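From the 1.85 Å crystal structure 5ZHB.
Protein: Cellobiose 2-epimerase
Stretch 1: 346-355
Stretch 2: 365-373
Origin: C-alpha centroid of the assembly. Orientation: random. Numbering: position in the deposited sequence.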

# COMPACT_ATOMS: atom_id res chain seq x y z
N SER A 346 17.41 -15.96 -1.08
CA SER A 346 17.51 -17.37 -0.76
C SER A 346 18.36 -17.60 0.50
O SER A 346 18.57 -18.74 0.90
CB SER A 346 18.00 -18.15 -1.93
OG SER A 346 19.30 -17.70 -2.27
N ARG A 347 18.73 -16.53 1.21
CA ARG A 347 19.43 -16.72 2.47
C ARG A 347 18.47 -17.30 3.49
O ARG A 347 17.28 -17.00 3.48
CB ARG A 347 20.01 -15.43 3.05
CG ARG A 347 21.13 -14.92 2.18
CD ARG A 347 21.63 -13.64 2.78
NE ARG A 347 20.63 -12.58 2.55
CZ ARG A 347 20.66 -11.36 3.03
NH1 ARG A 347 21.66 -10.97 3.82
NH2 ARG A 347 19.69 -10.50 2.72
N GLU A 348 19.01 -18.15 4.38
CA GLU A 348 18.27 -18.56 5.55
C GLU A 348 18.14 -17.34 6.46
O GLU A 348 19.15 -16.72 6.83
CB GLU A 348 19.06 -19.62 6.30
CG GLU A 348 18.23 -20.36 7.34
CD GLU A 348 19.07 -21.40 8.08
OE1 GLU A 348 20.22 -21.71 7.71
OE2 GLU A 348 18.54 -21.85 9.09
N GLY A 349 16.91 -17.04 6.82
CA GLY A 349 16.66 -15.84 7.59
C GLY A 349 16.05 -14.72 6.75
O GLY A 349 15.66 -13.71 7.31
N GLY A 350 16.06 -14.88 5.41
CA GLY A 350 15.69 -13.82 4.49
C GLY A 350 14.22 -13.83 4.07
O GLY A 350 13.42 -14.70 4.47
N GLU A 351 13.84 -12.83 3.27
CA GLU A 351 12.48 -12.74 2.75
C GLU A 351 12.60 -12.30 1.29
O GLU A 351 13.17 -13.01 0.47
CB GLU A 351 11.70 -11.84 3.72
CG GLU A 351 10.21 -11.68 3.45
CD GLU A 351 9.70 -10.32 2.94
OE1 GLU A 351 8.48 -10.12 3.01
OE2 GLU A 351 10.50 -9.51 2.45
N TRP A 352 12.21 -11.05 1.04
CA TRP A 352 12.48 -10.40 -0.24
C TRP A 352 13.45 -9.25 -0.02
O TRP A 352 13.42 -8.51 0.96
CB TRP A 352 11.16 -9.90 -0.88
CG TRP A 352 10.16 -10.96 -1.30
CD1 TRP A 352 9.94 -12.20 -0.79
CD2 TRP A 352 9.22 -10.82 -2.39
NE1 TRP A 352 8.94 -12.84 -1.48
CE2 TRP A 352 8.48 -12.01 -2.47
CE3 TRP A 352 8.96 -9.80 -3.31
CZ2 TRP A 352 7.48 -12.21 -3.42
CZ3 TRP A 352 7.98 -10.00 -4.25
CH2 TRP A 352 7.27 -11.19 -4.33
N TYR A 353 14.30 -9.03 -1.01
CA TYR A 353 15.11 -7.82 -1.00
C TYR A 353 14.25 -6.58 -1.27
O TYR A 353 13.21 -6.66 -1.91
CB TYR A 353 16.16 -7.90 -2.09
CG TYR A 353 17.11 -9.07 -1.98
CD1 TYR A 353 17.95 -9.23 -0.87
CD2 TYR A 353 17.26 -9.95 -3.05
CE1 TYR A 353 18.83 -10.30 -0.80
CE2 TYR A 353 18.15 -11.00 -3.00
CZ TYR A 353 18.96 -11.15 -1.89
OH TYR A 353 19.83 -12.19 -1.91
N TRP A 354 14.70 -5.45 -0.74
CA TRP A 354 14.05 -4.18 -0.97
C TRP A 354 14.05 -3.88 -2.47
O TRP A 354 13.03 -3.51 -3.05
CB TRP A 354 14.81 -3.09 -0.20
CG TRP A 354 14.18 -1.72 -0.33
CD1 TRP A 354 14.15 -0.96 -1.47
CD2 TRP A 354 13.55 -0.93 0.68
NE1 TRP A 354 13.49 0.22 -1.25
CE2 TRP A 354 13.15 0.28 0.07
CE3 TRP A 354 13.31 -1.10 2.04
CZ2 TRP A 354 12.51 1.30 0.77
CZ3 TRP A 354 12.72 -0.08 2.75
CH2 TRP A 354 12.34 1.11 2.12
N SER A 355 15.23 -4.01 -3.08
CA SER A 355 15.36 -3.71 -4.50
C SER A 355 16.56 -4.44 -5.08
O SER A 355 17.37 -4.99 -4.33
CB SER A 355 15.42 -2.20 -4.73
OG SER A 355 16.50 -1.58 -4.05
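Stretch 2 (365-373) REIAGPWKC

Stretch 2 has no regular helix or strand, and it meets an equally irregular stretch 1, and no backbone-to-backbone hydrogen bond joins them; side chains, the carbonyl of Trp352 and two waters make the polar contacts. The chains approach most closely, CA to CA, at Tyr353 and Ile367, 5.9 Å apart. From there the contacts run antiparallel in order: Arg365 and Glu366 lie at Trp354, while Ile367 reaches back to Glu351 and Arg347. A type I turn from Gly369 to Lys372, closed by backbone hydrogen bonds in both directions between those two residues, then brings Lys372 back to the contact.

Lys372 is the polar hub. Four acceptors surround Lys372 NZ and share its three protons: Glu351 OE2 at 2.7 Å, also a salt bridge, Ile367 O at 2.7 Å, water 1 at 2.8 Å and Trp352 O at 3.0 Å. A carboxylate, two carbonyls and a water surround the buried ammonium, one more acceptor than it has protons. Glu351 OE2 serves twice, since Trp352 N also donates to it at 2.7 Å, and this ties the carboxylate to the backbone of the next residue. Water 1 lies 2.8 Å from both Glu351 OE1 and Cys373 O, with more acceptors in reach than it has protons; Glu351 OE1 is also hydrogen-bonded elsewhere in the structure. The accounting is incomplete: Glu351 N and Glu366 O are buried without a partner.

Trp354, chi1 t, points toward stretch 2 and carries the largest covered area. The Arg365 guanidinium lies flat on it, planes at 17°, with Arg365 CZ 3.5 Å from the centroid of the Trp354 six-membered ring; Arg365 CD sits 3.7 Å from the Trp354 five-membered centroid. At the backbone, water 2 accepts from Trp354 N at 3.0 Å and donates to Arg365 O at 2.8 Å, bridging a gap. Trp371 CB packs 3.7 Å from Trp354 CH2, and Ile367 CG2 lies 3.9 Å from Glu351 CB.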

# COMPACT_ATOMS: atom_id res chain seq x y z
N ARG A 365 19.82 -2.67 1.49
CA ARG A 365 18.84 -1.93 2.25
C ARG A 365 18.13 -2.93 3.13
O ARG A 365 18.18 -4.13 2.84
CB ARG A 365 17.77 -1.35 1.31
CG ARG A 365 18.23 -0.13 0.54
CD ARG A 365 17.06 0.76 0.22
NE ARG A 365 16.51 1.27 1.48
CZ ARG A 365 15.63 2.26 1.53
NH1 ARG A 365 15.33 2.90 0.42
NH2 ARG A 365 15.09 2.60 2.69
N GLU A 366 17.47 -2.44 4.17
CA GLU A 366 16.80 -3.30 5.15
C GLU A 366 15.73 -4.18 4.50
O GLU A 366 15.08 -3.80 3.52
CB GLU A 366 16.24 -2.45 6.29
CG GLU A 366 14.98 -1.65 5.96
CD GLU A 366 15.24 -0.27 5.40
OE1 GLU A 366 16.32 -0.00 4.83
OE2 GLU A 366 14.36 0.59 5.63
N ILE A 367 15.50 -5.35 5.10
CA ILE A 367 14.53 -6.32 4.65
C ILE A 367 13.20 -6.07 5.34
O ILE A 367 12.15 -6.45 4.84
CB ILE A 367 15.01 -7.76 4.95
CG1 ILE A 367 16.36 -8.00 4.41
CG2 ILE A 367 14.02 -8.80 4.43
CD1 ILE A 367 16.56 -7.52 2.98
N ALA A 368 13.25 -5.52 6.54
CA ALA A 368 12.06 -5.21 7.28
C ALA A 368 12.30 -3.93 8.06
O ALA A 368 13.36 -3.76 8.67
CB ALA A 368 11.68 -6.35 8.19
N GLY A 369 11.28 -3.07 8.06
CA GLY A 369 11.33 -1.85 8.82
C GLY A 369 10.14 -0.94 8.52
O GLY A 369 9.18 -1.37 7.91
N PRO A 370 10.21 0.33 8.95
CA PRO A 370 9.07 1.23 8.85
C PRO A 370 8.48 1.30 7.45
O PRO A 370 7.29 1.55 7.33
CB PRO A 370 9.64 2.58 9.32
CG PRO A 370 10.75 2.17 10.26
CD PRO A 370 11.39 0.98 9.55
N TRP A 371 9.31 1.14 6.41
CA TRP A 371 8.84 1.29 5.05
C TRP A 371 8.91 -0.01 4.26
O TRP A 371 8.67 0.01 3.06
CB TRP A 371 9.62 2.41 4.34
CG TRP A 371 9.30 3.73 4.97
CD1 TRP A 371 10.13 4.51 5.71
CD2 TRP A 371 7.98 4.34 5.04
NE1 TRP A 371 9.45 5.59 6.19
CE2 TRP A 371 8.13 5.52 5.80
CE3 TRP A 371 6.72 4.03 4.52
CZ2 TRP A 371 7.05 6.36 6.07
CZ3 TRP A 371 5.64 4.86 4.80
CH2 TRP A 371 5.82 6.01 5.57
N LYS A 372 9.13 -1.15 4.94
CA LYS A 372 9.11 -2.42 4.23
C LYS A 372 8.52 -3.48 5.14
O LYS A 372 9.09 -3.77 6.21
CB LYS A 372 10.48 -2.85 3.71
CG LYS A 372 10.39 -4.16 2.86
CD LYS A 372 11.67 -4.49 2.11
CE LYS A 372 11.66 -5.82 1.42
NZ LYS A 372 11.33 -6.91 2.32
N CYS A 373 7.36 -3.99 4.71
CA CYS A 373 6.59 -4.89 5.54
C CYS A 373 5.91 -5.89 4.61
O CYS A 373 6.36 -6.07 3.48
CB CYS A 373 5.77 -4.09 6.53
SG CYS A 373 4.62 -2.98 5.68
O HOH W 1 8.55 -7.36 2.38
O HOH W 2 17.41 -5.31 0.43